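Long-range contacts in aminopeptidase YwaD (Bacillus subtilis, PDB 6HC7), which removes amino acids one at a time from the N termini of peptides, as a secreted two-zinc aminopeptidase of peptidase family M28: residues R39-K44 / A274-S279; L85-Q90 / Q228-I233; T327-A332 / T393-P398; S333-N338 / I358-L363; R352-K357 / G419-A424. One frame throughout, in Å; residues are numbered along the deposited sequence.

From the N terminus, contact 1 closes the longest loop, bringing the chain start at 39-44 to the end of helix 260-277. Contact 2 lies within that loop and pairs strand 86-104 with strand 214-234; Leu85 touches Ala274 of contact 1. Contacts 3, 4 and 5 follow in series with these two. Contact 3 joins the loops 327-332 and 393-398 near the zinc site. Contact 4 falls inside its span and sets strand 334-339 beside the start of strand 363-367. Contact 5 packs helix 346-358 on helix 412-430, and along the chain it crosses both contacts 3 and 4. Phe43 and Leu41 of contact 1 touch contact 5.

Contact 1 (R39-K44 / A274-S279); sequences RELPFK and ARVLKS. With SO4 (sulfate ion), chain F.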
# COMPACT_ATOMS: atom_id res chain seq x y z
N ARG A 39 29.82 -15.34 7.80
CA ARG A 39 30.01 -14.69 6.50
C ARG A 39 29.68 -13.19 6.53
O ARG A 39 28.87 -12.73 7.34
CB ARG A 39 29.16 -15.37 5.43
CG ARG A 39 29.53 -14.94 4.01
CD ARG A 39 28.42 -15.26 3.04
NE ARG A 39 28.24 -16.71 2.88
CZ ARG A 39 28.80 -17.43 1.92
NH1 ARG A 39 29.59 -16.84 1.03
NH2 ARG A 39 28.57 -18.73 1.86
N GLU A 40 30.32 -12.46 5.62
CA GLU A 40 30.16 -11.01 5.47
C GLU A 40 28.90 -10.62 4.68
O GLU A 40 28.75 -10.94 3.49
CB GLU A 40 31.41 -10.43 4.77
CG GLU A 40 31.29 -8.99 4.30
CD GLU A 40 31.53 -8.00 5.42
OE1 GLU A 40 31.94 -6.85 5.13
OE2 GLU A 40 31.31 -8.38 6.59
N LEU A 41 27.99 -9.92 5.36
CA LEU A 41 26.78 -9.42 4.72
C LEU A 41 26.76 -7.89 4.79
O LEU A 41 26.09 -7.32 5.65
CB LEU A 41 25.54 -10.03 5.40
CG LEU A 41 25.42 -11.55 5.22
CD1 LEU A 41 24.28 -12.11 6.05
CD2 LEU A 41 25.24 -11.91 3.74
N PRO A 42 27.48 -7.24 3.86
CA PRO A 42 27.70 -5.78 3.86
C PRO A 42 26.51 -4.96 3.34
O PRO A 42 26.61 -4.32 2.29
CB PRO A 42 28.91 -5.62 2.93
CG PRO A 42 28.73 -6.73 1.92
CD PRO A 42 28.09 -7.88 2.67
N PHE A 43 25.41 -4.98 4.08
CA PHE A 43 24.25 -4.15 3.74
C PHE A 43 24.55 -2.66 3.93
O PHE A 43 24.82 -2.22 5.05
CB PHE A 43 23.03 -4.53 4.59
CG PHE A 43 21.76 -3.86 4.14
CD1 PHE A 43 21.41 -2.60 4.60
CD2 PHE A 43 20.91 -4.50 3.26
CE1 PHE A 43 20.26 -1.99 4.19
CE2 PHE A 43 19.75 -3.89 2.85
CZ PHE A 43 19.43 -2.63 3.31
N LYS A 44 24.49 -1.89 2.85
CA LYS A 44 24.81 -0.46 2.92
C LYS A 44 23.55 0.40 2.85
O LYS A 44 22.96 0.58 1.77
CB LYS A 44 25.77 -0.07 1.79
CG LYS A 44 27.00 -0.96 1.62
CD LYS A 44 28.19 -0.53 2.47
CE LYS A 44 29.51 -0.99 1.84
NZ LYS A 44 29.62 -0.56 0.40
N ALA A 274 19.17 -7.56 -2.49
CA ALA A 274 19.48 -8.34 -3.67
C ALA A 274 20.95 -8.16 -4.02
O ALA A 274 21.61 -9.10 -4.46
CB ALA A 274 18.60 -7.96 -4.84
N ARG A 275 21.47 -6.95 -3.82
CA ARG A 275 22.86 -6.63 -4.14
C ARG A 275 23.85 -7.38 -3.24
O ARG A 275 24.88 -7.86 -3.70
CB ARG A 275 23.11 -5.12 -4.02
CG ARG A 275 24.56 -4.71 -4.27
CD ARG A 275 25.02 -3.68 -3.25
NE ARG A 275 26.45 -3.80 -2.97
CZ ARG A 275 26.98 -3.69 -1.75
NH1 ARG A 275 26.19 -3.46 -0.71
NH2 ARG A 275 28.30 -3.81 -1.58
N VAL A 276 23.53 -7.48 -1.96
CA VAL A 276 24.36 -8.25 -1.04
C VAL A 276 24.27 -9.75 -1.30
O VAL A 276 25.27 -10.47 -1.29
CB VAL A 276 23.97 -7.98 0.41
CG1 VAL A 276 24.66 -8.98 1.34
CG2 VAL A 276 24.32 -6.55 0.78
N LEU A 277 23.05 -10.22 -1.55
CA LEU A 277 22.80 -11.64 -1.76
C LEU A 277 23.22 -12.07 -3.17
O LEU A 277 23.21 -13.25 -3.49
CB LEU A 277 21.33 -11.95 -1.52
CG LEU A 277 20.82 -11.66 -0.10
CD1 LEU A 277 19.33 -11.95 -0.01
CD2 LEU A 277 21.61 -12.47 0.91
N LYS A 278 23.60 -11.09 -3.98
CA LYS A 278 24.04 -11.36 -5.35
C LYS A 278 25.16 -12.40 -5.42
O LYS A 278 25.19 -13.24 -6.32
CB LYS A 278 24.49 -10.05 -6.01
CG LYS A 278 24.88 -10.18 -7.47
CD LYS A 278 26.24 -9.56 -7.74
CE LYS A 278 26.22 -8.05 -7.60
NZ LYS A 278 27.58 -7.51 -7.88
N SER A 279 26.09 -12.34 -4.48
CA SER A 279 27.28 -13.18 -4.55
C SER A 279 27.32 -14.20 -3.42
O SER A 279 28.40 -14.55 -2.91
CB SER A 279 28.53 -12.30 -4.53
OG SER A 279 28.40 -11.23 -3.60
S SO4 F . 29.43 -4.36 -6.05
O1 SO4 F . 30.10 -3.52 -5.05
O2 SO4 F . 28.05 -4.65 -5.66
O3 SO4 F . 29.43 -3.65 -7.33
O4 SO4 F . 30.14 -5.64 -6.19
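Val276 and Arg275, near the end of helix 260-277, carry this contact with the first modelled residues, 39-44. Val276 CG1 meets two partners, Leu41 CD2 at 3.8 Å and Pro42 CD at the same distance. The Leu41 and Val276 side chains cross at about a right angle. Val276 CG2 turns to the backbone instead and lies 3.5 Å from Pro42 O. That same carbonyl accepts a hydrogen bond from Arg275 NH1, 3.1 Å long. The donor sits nearly in line with the C=O bond, the N-H...O angle is 144°, and Pro42 O lies 23° out of the guanidinium plane. The same NH1 forms a salt bridge with Glu272, one helical turn back. Lys44 CG comes within 3.5 Å of Arg275 NH1.

Glu272 also accepts a hydrogen bond from the backbone N of Lys44, the N-cap residue of helix 45-59. A sulfate, probably from the crystallisation liquor, takes a 3.2 Å hydrogen bond from Arg275 NE through its O2, in the guanidinium plane. An inverse gamma turn centred on Pro42, with Phe43 N bonded to Leu41 O, shapes the chain here. Lys44 NZ and Arg275 NH2 are 4.0 Å apart. Glu272 probably offsets these like charges, and the sulfate adds to this in the crystal. The bonds from NH1 to Pro42 O and Glu272, and from NE to the sulfate, probably fix the guanidinium's rotation.

Contact 2 (L85-Q90 / Q228-I233); sequences LDVKVQ and QNIIGI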
# COMPACT_ATOMS: atom_id res chain seq x y z
N LEU A 85 20.19 -10.20 -12.08
CA LEU A 85 19.04 -11.02 -11.82
C LEU A 85 18.33 -11.26 -13.15
O LEU A 85 18.37 -10.40 -14.02
CB LEU A 85 18.10 -10.33 -10.82
CG LEU A 85 18.50 -10.09 -9.36
CD1 LEU A 85 17.63 -9.01 -8.72
CD2 LEU A 85 18.44 -11.36 -8.53
N ASP A 86 17.69 -12.40 -13.33
CA ASP A 86 16.81 -12.53 -14.47
C ASP A 86 15.52 -11.76 -14.17
O ASP A 86 14.79 -12.09 -13.23
CB ASP A 86 16.52 -14.00 -14.81
CG ASP A 86 16.10 -14.18 -16.28
OD1 ASP A 86 15.46 -13.25 -16.83
OD2 ASP A 86 16.42 -15.23 -16.88
N VAL A 87 15.26 -10.73 -14.98
CA VAL A 87 14.21 -9.76 -14.73
C VAL A 87 13.06 -9.78 -15.74
O VAL A 87 13.26 -9.56 -16.94
CB VAL A 87 14.78 -8.32 -14.69
CG1 VAL A 87 13.65 -7.29 -14.58
CG2 VAL A 87 15.76 -8.17 -13.55
N LYS A 88 11.85 -10.04 -15.25
CA LYS A 88 10.64 -9.95 -16.07
C LYS A 88 9.75 -8.83 -15.52
O LYS A 88 9.83 -8.50 -14.34
CB LYS A 88 9.89 -11.28 -16.09
CG LYS A 88 10.71 -12.50 -16.54
CD LYS A 88 10.47 -12.83 -18.02
CE LYS A 88 11.30 -14.02 -18.49
NZ LYS A 88 12.77 -13.72 -18.48
N VAL A 89 8.91 -8.25 -16.36
CA VAL A 89 7.96 -7.26 -15.88
C VAL A 89 6.56 -7.79 -16.13
O VAL A 89 6.22 -8.17 -17.25
CB VAL A 89 8.19 -5.88 -16.56
CG1 VAL A 89 8.35 -6.04 -18.06
CG2 VAL A 89 7.06 -4.92 -16.25
N GLN A 90 5.76 -7.86 -15.07
CA GLN A 90 4.44 -8.48 -15.14
C GLN A 90 3.37 -7.39 -15.14
O GLN A 90 3.27 -6.64 -14.18
CB GLN A 90 4.24 -9.44 -13.96
CG GLN A 90 3.03 -10.39 -14.08
CD GLN A 90 2.86 -11.27 -12.83
OE1 GLN A 90 2.78 -10.76 -11.70
NE2 GLN A 90 2.79 -12.58 -13.02
N GLN A 228 2.16 -2.77 -12.82
CA GLN A 228 3.06 -3.87 -13.07
C GLN A 228 3.95 -4.24 -11.88
O GLN A 228 4.34 -3.39 -11.08
CB GLN A 228 3.95 -3.54 -14.28
CG GLN A 228 4.72 -2.26 -14.10
CD GLN A 228 3.85 -1.03 -14.26
OE1 GLN A 228 3.11 -0.90 -15.25
NE2 GLN A 228 3.92 -0.12 -13.29
N ASN A 229 4.28 -5.53 -11.81
CA ASN A 229 5.26 -6.07 -10.88
C ASN A 229 6.59 -6.24 -11.58
O ASN A 229 6.64 -6.62 -12.75
CB ASN A 229 4.77 -7.39 -10.31
CG ASN A 229 3.38 -7.27 -9.70
OD1 ASN A 229 3.08 -6.31 -8.97
ND2 ASN A 229 2.52 -8.21 -10.03
N ILE A 230 7.67 -5.92 -10.88
CA ILE A 230 9.01 -6.13 -11.40
C ILE A 230 9.67 -7.27 -10.62
O ILE A 230 9.93 -7.15 -9.43
CB ILE A 230 9.87 -4.85 -11.33
CG1 ILE A 230 9.25 -3.75 -12.17
CG2 ILE A 230 11.27 -5.09 -11.87
CD1 ILE A 230 8.22 -2.95 -11.43
N ILE A 231 9.94 -8.36 -11.33
CA ILE A 231 10.41 -9.61 -10.74
C ILE A 231 11.83 -9.92 -11.16
O ILE A 231 12.13 -9.98 -12.36
CB ILE A 231 9.48 -10.75 -11.18
CG1 ILE A 231 8.01 -10.28 -11.05
CG2 ILE A 231 9.77 -12.04 -10.40
CD1 ILE A 231 7.02 -11.03 -11.89
N GLY A 232 12.72 -10.11 -10.20
CA GLY A 232 14.12 -10.37 -10.49
C GLY A 232 14.58 -11.62 -9.77
O GLY A 232 14.62 -11.64 -8.54
N ILE A 233 14.93 -12.65 -10.54
CA ILE A 233 15.16 -13.99 -9.99
C ILE A 233 16.63 -14.42 -9.98
O ILE A 233 17.35 -14.30 -10.97
CB ILE A 233 14.34 -15.03 -10.79
CG1 ILE A 233 12.85 -14.71 -10.72
CG2 ILE A 233 14.59 -16.43 -10.27
CD1 ILE A 233 11.98 -15.56 -11.64
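Gln90 and Asn229 lie side by side and point the same way at one end of an antiparallel pair of strands, 86-104 with 214-234. Strand 214-234 runs between 86-104 and 285-291. The two amide planes are 66° apart. Asn229 ND2 gives a 3.1 Å hydrogen bond to Gln90 OE1, which lies in the plane of the Asn229 amide. The Gln90 chain is extended, with CG anti to the backbone N (chi1 -167°), and this carries OE1 out beside Asn229. Asn229 OD1 also accepts from Gly292 N, and ND2 reaches Gly300 O. The Asn229 side chain is about 8 Å from that of His250, a probable zinc ligand.

Ile231 and Ile233 stand on the same face as this pair. Ile231 CD1 rests on Gln90 CB at 3.8 Å. Lys88, also on this face, makes a salt bridge back along its own strand to Asp86. On the other face Val89 and Gln228 run alongside each other, and Val87 CG1 meets Ile230 CG2 at 4.2 Å. Helix 67-82 touches Val87, Gln228 and Ile230 there.

Six backbone hydrogen bonds tie the strands, two each at Asp86 with Ile233, Lys88 with Ile231 and Gln90 with Asn229. At the last pair, Gln90 N to Asn229 O measures 2.8 Å and is nearly straight at 173°.

Contact 3 (T327-A332 / T393-P398); sequences TSWEKA and TEEVEP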
# COMPACT_ATOMS: atom_id res chain seq x y z
N THR A 327 11.18 4.78 8.82
CA THR A 327 10.72 6.03 9.44
C THR A 327 11.73 6.55 10.48
O THR A 327 12.29 5.77 11.26
CB THR A 327 9.35 5.91 10.13
OG1 THR A 327 8.88 7.23 10.44
CG2 THR A 327 9.43 5.11 11.43
N SER A 328 11.98 7.86 10.45
CA SER A 328 12.89 8.47 11.42
C SER A 328 12.13 8.94 12.66
O SER A 328 12.73 9.45 13.59
CB SER A 328 13.68 9.64 10.79
OG SER A 328 12.88 10.77 10.52
N TRP A 329 10.82 8.73 12.66
CA TRP A 329 9.97 9.02 13.81
C TRP A 329 10.56 8.41 15.06
O TRP A 329 10.46 7.19 15.26
CB TRP A 329 8.56 8.47 13.58
CG TRP A 329 7.54 8.93 14.61
CD1 TRP A 329 7.37 10.20 15.10
CD2 TRP A 329 6.55 8.12 15.25
NE1 TRP A 329 6.33 10.23 16.00
CE2 TRP A 329 5.81 8.97 16.11
CE3 TRP A 329 6.20 6.76 15.18
CZ2 TRP A 329 4.76 8.50 16.90
CZ3 TRP A 329 5.16 6.30 15.96
CH2 TRP A 329 4.44 7.16 16.81
N GLU A 330 11.17 9.24 15.91
CA GLU A 330 11.94 8.76 17.07
C GLU A 330 11.21 7.71 17.91
O GLU A 330 11.84 6.76 18.35
CB GLU A 330 12.35 9.95 17.95
CG GLU A 330 13.35 10.89 17.25
CD GLU A 330 13.82 12.05 18.14
OE1 GLU A 330 12.99 12.87 18.59
OE2 GLU A 330 15.05 12.14 18.37
N LYS A 331 9.90 7.84 18.09
CA LYS A 331 9.16 6.89 18.92
C LYS A 331 9.04 5.48 18.32
O LYS A 331 8.67 4.53 19.02
CB LYS A 331 7.75 7.44 19.19
CG LYS A 331 7.64 8.33 20.43
CD LYS A 331 6.39 8.01 21.26
CE LYS A 331 6.52 8.52 22.69
NZ LYS A 331 5.75 7.70 23.69
N ALA A 332 9.32 5.33 17.04
CA ALA A 332 9.01 4.07 16.36
C ALA A 332 10.21 3.13 16.32
O ALA A 332 10.78 2.92 15.26
CB ALA A 332 8.52 4.35 14.95
N THR A 393 2.39 1.61 21.62
CA THR A 393 1.05 1.54 20.99
C THR A 393 1.03 0.84 19.64
O THR A 393 -0.04 0.70 19.04
CB THR A 393 0.44 2.95 20.79
OG1 THR A 393 1.38 3.80 20.12
CG2 THR A 393 0.06 3.57 22.13
N GLU A 394 2.21 0.44 19.17
CA GLU A 394 2.37 -0.36 17.94
C GLU A 394 2.24 0.49 16.66
O GLU A 394 2.63 0.05 15.58
CB GLU A 394 1.34 -1.51 17.92
CG GLU A 394 1.85 -2.86 17.41
CD GLU A 394 0.87 -4.00 17.68
OE1 GLU A 394 0.07 -3.89 18.64
OE2 GLU A 394 0.88 -5.00 16.92
N GLU A 395 1.73 1.71 16.78
CA GLU A 395 1.32 2.47 15.60
C GLU A 395 2.50 3.07 14.84
O GLU A 395 3.66 2.97 15.26
CB GLU A 395 0.33 3.57 15.97
CG GLU A 395 0.94 4.79 16.58
CD GLU A 395 -0.07 5.63 17.34
OE1 GLU A 395 -1.03 5.05 17.89
OE2 GLU A 395 0.11 6.87 17.38
N VAL A 396 2.18 3.69 13.71
CA VAL A 396 3.19 4.20 12.79
C VAL A 396 3.27 5.72 12.88
O VAL A 396 2.39 6.37 13.44
CB VAL A 396 2.89 3.76 11.34
CG1 VAL A 396 3.05 2.26 11.20
CG2 VAL A 396 1.47 4.18 10.94
N GLU A 397 4.33 6.29 12.30
CA GLU A 397 4.51 7.74 12.28
C GLU A 397 3.25 8.48 11.86
O GLU A 397 2.35 7.92 11.21
CB GLU A 397 5.66 8.13 11.34
CG GLU A 397 5.35 8.00 9.84
CD GLU A 397 5.75 6.65 9.27
OE1 GLU A 397 6.34 6.62 8.17
OE2 GLU A 397 5.47 5.62 9.93
N PRO A 398 3.16 9.76 12.25
CA PRO A 398 1.99 10.54 11.84
C PRO A 398 2.04 10.95 10.37
O PRO A 398 1.01 11.29 9.81
CB PRO A 398 2.05 11.77 12.76
CG PRO A 398 3.52 11.92 13.07
CD PRO A 398 4.06 10.52 13.14
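Trp329 lays one face of its indole over Glu397 and Pro398. A chi1 of -170° swings the ring away from the backbone N and across to residues 395-398. CB is 3.7 Å from Glu397 CB. Next, CD2 and CE3 lie beneath Glu397 CA, a CH-pi contact 3.9 Å from the six-membered ring centroid. On the pyrrole side, CD1, NE1 and CE2 face Pro398 CD, a second CH-pi contact, 3.7 Å from the five-membered ring centroid and 12° off its normal. CZ3 has Glu395 O at its edge, 3.7 Å away. CH2, the tip, lies 4.0 Å from Val396 O and 4.2 Å from Glu395 CG.

Two loops of the M28 peptidase domain meet here, near the zinc site: the Glu397 side chain is about 6 Å from that of Asp262, a probable zinc ligand. Lacking the indole, an alanine here would probably cost loop 395-398 both CH-pi contacts and leave it less firmly placed.

The opposite ring face meets Lys331 CB, in the type I beta turn from Trp329 to Ala332. Near the base of the side chain, Thr327 OG1 accepts a weak hydrogen bond from Trp329 N and lies 3.4 Å from Glu397 CD. Glu397 OE1 makes a weak hydrogen bond with Asn261 ND2.

Contact 4 (S333-N338 / I358-L363); sequences SELYVN and IGFDSL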
# COMPACT_ATOMS: atom_id res chain seq x y z
N SER A 333 10.57 2.55 17.46
CA SER A 333 11.85 1.83 17.58
C SER A 333 11.73 0.30 17.68
O SER A 333 12.73 -0.39 17.67
CB SER A 333 12.62 2.35 18.79
OG SER A 333 12.00 1.92 19.99
N GLU A 334 10.51 -0.21 17.78
CA GLU A 334 10.24 -1.65 17.74
C GLU A 334 9.95 -2.16 16.29
O GLU A 334 8.99 -1.73 15.66
CB GLU A 334 9.07 -1.97 18.67
CG GLU A 334 9.03 -3.38 19.21
CD GLU A 334 10.23 -3.73 20.11
OE1 GLU A 334 10.41 -4.92 20.41
OE2 GLU A 334 10.98 -2.81 20.50
N LEU A 335 10.78 -3.07 15.78
CA LEU A 335 10.54 -3.71 14.48
C LEU A 335 9.53 -4.83 14.59
O LEU A 335 9.79 -5.84 15.22
CB LEU A 335 11.86 -4.25 13.91
CG LEU A 335 11.97 -4.72 12.46
CD1 LEU A 335 11.30 -3.74 11.51
CD2 LEU A 335 13.45 -4.87 12.08
N TYR A 336 8.36 -4.66 13.99
CA TYR A 336 7.32 -5.66 14.09
C TYR A 336 7.32 -6.61 12.91
O TYR A 336 7.53 -6.19 11.78
CB TYR A 336 5.95 -4.99 14.22
CG TYR A 336 5.72 -4.40 15.59
CD1 TYR A 336 6.19 -3.13 15.90
CD2 TYR A 336 5.07 -5.13 16.58
CE1 TYR A 336 5.98 -2.59 17.16
CE2 TYR A 336 4.87 -4.60 17.84
CZ TYR A 336 5.33 -3.33 18.13
OH TYR A 336 5.14 -2.79 19.38
N VAL A 337 7.08 -7.88 13.20
CA VAL A 337 6.94 -8.91 12.19
C VAL A 337 5.48 -9.33 12.16
O VAL A 337 5.00 -10.04 13.04
CB VAL A 337 7.85 -10.13 12.49
CG1 VAL A 337 7.69 -11.19 11.42
CG2 VAL A 337 9.30 -9.68 12.62
N ASN A 338 4.78 -8.87 11.14
CA ASN A 338 3.34 -9.06 11.06
C ASN A 338 2.96 -10.34 10.33
O ASN A 338 3.36 -10.53 9.19
CB ASN A 338 2.68 -7.87 10.37
CG ASN A 338 2.55 -6.66 11.26
OD1 ASN A 338 1.44 -6.23 11.57
ND2 ASN A 338 3.68 -6.08 11.65
N ILE A 358 22.66 -11.42 15.57
CA ILE A 358 23.16 -10.08 15.32
C ILE A 358 23.10 -9.19 16.55
O ILE A 358 23.70 -8.12 16.58
CB ILE A 358 22.37 -9.37 14.20
CG1 ILE A 358 20.92 -9.16 14.65
CG2 ILE A 358 22.47 -10.17 12.90
CD1 ILE A 358 20.09 -8.40 13.69
N GLY A 359 22.38 -9.65 17.57
CA GLY A 359 22.21 -8.85 18.77
C GLY A 359 21.23 -7.73 18.49
O GLY A 359 21.63 -6.64 18.05
N PHE A 360 19.96 -8.01 18.74
CA PHE A 360 18.85 -7.11 18.44
C PHE A 360 17.64 -7.52 19.29
O PHE A 360 17.02 -8.55 19.05
CB PHE A 360 18.51 -7.14 16.95
CG PHE A 360 17.36 -6.24 16.58
CD1 PHE A 360 17.57 -4.89 16.37
CD2 PHE A 360 16.07 -6.74 16.48
CE1 PHE A 360 16.52 -4.05 16.05
CE2 PHE A 360 15.00 -5.90 16.16
CZ PHE A 360 15.23 -4.55 15.94
N ASP A 361 17.31 -6.69 20.27
CA ASP A 361 16.30 -7.06 21.26
C ASP A 361 14.90 -6.53 20.91
O ASP A 361 13.88 -7.02 21.43
CB ASP A 361 16.72 -6.56 22.65
CG ASP A 361 17.92 -7.33 23.22
OD1 ASP A 361 17.94 -8.58 23.10
OD2 ASP A 361 18.84 -6.68 23.79
N SER A 362 14.85 -5.52 20.04
CA SER A 362 13.59 -4.84 19.74
C SER A 362 12.80 -5.48 18.58
O SER A 362 12.32 -4.77 17.70
CB SER A 362 13.87 -3.37 19.43
OG SER A 362 14.36 -2.71 20.59
N LEU A 363 12.64 -6.80 18.61
CA LEU A 363 11.91 -7.50 17.55
C LEU A 363 10.67 -8.19 18.12
O LEU A 363 10.74 -8.84 19.16
CB LEU A 363 12.83 -8.51 16.87
CG LEU A 363 12.43 -9.12 15.52
CD1 LEU A 363 13.65 -9.10 14.65
CD2 LEU A 363 11.98 -10.54 15.69
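Leu335 and Leu363 form a single parallel beta bridge, their CA atoms 5.1 Å apart, where strand 363-367 begins beside strand 334-339. Leu335 N donates to Ser362 O over 3.0 Å, with an angle of 142° at the hydrogen. Leu363 CA in turn points a C-H at Leu335 O. Ser362 is the centre of an inverse gamma turn that leads the loop into the strand. The two strands are joined through helix 346-358, part of the alpha/beta core of this M28 peptidase domain.

Among the side chains, Glu334 folds back over Ser362. Its chain bends at chi2 (64°), which lays the carboxylate along the turn. OE2 lies by Ser362 CB and OE1 by the Ser362 carbonyl carbon. With an alanine here the carboxylate is gone; the Ser362 turn would probably keep its backbone bond but be freer to shift.

On the other side of the bridge, Leu335 CB meets Phe360 CZ at 3.9 Å. Val337 CG2 touches Leu363 CD2 at 4.2 Å. Trp388 also packs on Leu335, and Leu421 of helix 412-430 on Leu363, so an apolar layer faces helix 412-430. Glu334 OE1 lies 3.3 Å from Ser362 O, and both are acceptors. The carboxylate therefore probably gains little from this carbonyl, and the turn is held mainly by the backbone bond and the apolar contacts.

Contact 5 (R352-K357 / G419-A424); sequences RTAAEK and GDLVTA
Ala354 and Ala424 are the closest CA pair of the two segments, which lie on helices 346-358 and 412-430 and run at 123° to each other with axes 8.7 Å apart. Both helices belong to the alpha/beta fold of the M28 peptidase domain, and they pack here through small residues. The CA atoms of Ala354 and Ala424 are 5.5 Å apart. Their methyls point at each other, with CB to CB at 3.7 Å. Ala354 CB also lies near the backbone of the facing helix, 4.1 Å from Leu421 O. With only methyl groups between them at this point, the backbones come near each other.

Leu421 fills the next position. Its first torsion, trans at -174°, brings CD2 across to the first helix. There CD2 rests 4.0 Å from Ala355 N and also approaches the methyl of Ala355. Ile358, one turn further along helix 346-358, continues the apolar surface: it touches both Leu421 and Ala424.

Lys357 lies at the margin. Its chain bends at chi3 and ends with NZ 4.0 Å from Ala424 CB; only the end of the chain, CE and NZ, comes near that methyl. Leu41, from the start of the modelled chain, also touches Lys357. No hydrogen bond links the two segments; apart from Lys357 the contact is apolar.

On the side of helix 412-430 that carries Thr423, Phe43 and Met273 pack against that residue. Within the helix, Thr423 OG1 donates to Gly419 O at 3.1 Å, from above the carbonyl plane, and the same oxygen also accepts from Thr423 N.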
# COMPACT_ATOMS: atom_id res chain seq x y z
N ARG A 352 13.67 -14.40 14.28
CA ARG A 352 14.04 -14.61 15.67
C ARG A 352 15.48 -15.10 15.78
O ARG A 352 16.25 -14.56 16.56
CB ARG A 352 13.08 -15.60 16.32
CG ARG A 352 13.41 -15.94 17.76
CD ARG A 352 12.42 -16.96 18.27
NE ARG A 352 12.47 -18.18 17.47
CZ ARG A 352 11.45 -19.01 17.30
NH1 ARG A 352 10.28 -18.76 17.89
NH2 ARG A 352 11.59 -20.10 16.55
N THR A 353 15.83 -16.11 14.99
CA THR A 353 17.20 -16.62 14.97
C THR A 353 18.21 -15.55 14.58
O THR A 353 19.23 -15.38 15.23
CB THR A 353 17.34 -17.82 14.00
OG1 THR A 353 16.52 -18.92 14.45
CG2 THR A 353 18.80 -18.26 13.90
N ALA A 354 17.93 -14.85 13.49
CA ALA A 354 18.86 -13.84 13.00
C ALA A 354 19.02 -12.73 14.04
O ALA A 354 20.07 -12.10 14.14
CB ALA A 354 18.39 -13.28 11.68
N ALA A 355 17.97 -12.51 14.82
CA ALA A 355 18.02 -11.53 15.90
C ALA A 355 19.11 -11.89 16.90
O ALA A 355 19.99 -11.07 17.20
CB ALA A 355 16.66 -11.41 16.59
N GLU A 356 19.05 -13.12 17.40
CA GLU A 356 20.05 -13.61 18.37
C GLU A 356 21.45 -13.54 17.79
O GLU A 356 22.41 -13.26 18.50
CB GLU A 356 19.72 -15.03 18.81
CG GLU A 356 18.35 -15.20 19.46
CD GLU A 356 17.88 -16.65 19.46
OE1 GLU A 356 18.61 -17.51 18.90
OE2 GLU A 356 16.79 -16.93 20.01
N LYS A 357 21.57 -13.78 16.48
CA LYS A 357 22.89 -13.82 15.85
C LYS A 357 23.50 -12.43 15.77
O LYS A 357 24.71 -12.28 15.89
CB LYS A 357 22.81 -14.45 14.45
CG LYS A 357 24.15 -14.47 13.70
CD LYS A 357 24.01 -14.74 12.19
CE LYS A 357 24.19 -13.47 11.33
NZ LYS A 357 24.11 -13.71 9.84
N GLY A 419 17.58 -3.45 7.61
CA GLY A 419 18.38 -4.12 6.60
C GLY A 419 19.17 -5.27 7.18
O GLY A 419 18.96 -6.42 6.80
N ASP A 420 20.07 -4.96 8.12
CA ASP A 420 20.92 -5.96 8.74
C ASP A 420 20.09 -7.13 9.32
O ASP A 420 20.53 -8.29 9.28
CB ASP A 420 21.80 -5.31 9.83
CG ASP A 420 22.97 -4.52 9.25
OD1 ASP A 420 23.44 -4.84 8.13
OD2 ASP A 420 23.45 -3.57 9.92
N LEU A 421 18.89 -6.83 9.80
CA LEU A 421 18.03 -7.87 10.36
C LEU A 421 17.41 -8.75 9.27
O LEU A 421 17.46 -9.98 9.36
CB LEU A 421 16.93 -7.25 11.23
CG LEU A 421 15.98 -8.16 12.04
CD1 LEU A 421 14.84 -8.76 11.22
CD2 LEU A 421 16.75 -9.27 12.76
N VAL A 422 16.79 -8.13 8.27
CA VAL A 422 16.05 -8.93 7.29
C VAL A 422 17.03 -9.70 6.40
O VAL A 422 16.74 -10.83 6.00
CB VAL A 422 15.08 -8.08 6.41
CG1 VAL A 422 14.37 -8.98 5.42
CG2 VAL A 422 14.03 -7.37 7.26
N THR A 423 18.18 -9.10 6.11
CA THR A 423 19.19 -9.71 5.25
C THR A 423 19.76 -10.95 5.93
O THR A 423 20.00 -11.97 5.27
CB THR A 423 20.32 -8.72 4.89
OG1 THR A 423 19.79 -7.68 4.04
CG2 THR A 423 21.45 -9.42 4.13
N ALA A 424 19.92 -10.88 7.25
CA ALA A 424 20.40 -12.01 8.04
C ALA A 424 19.35 -13.09 8.07
O ALA A 424 19.65 -14.27 7.90
CB ALA A 424 20.75 -11.58 9.43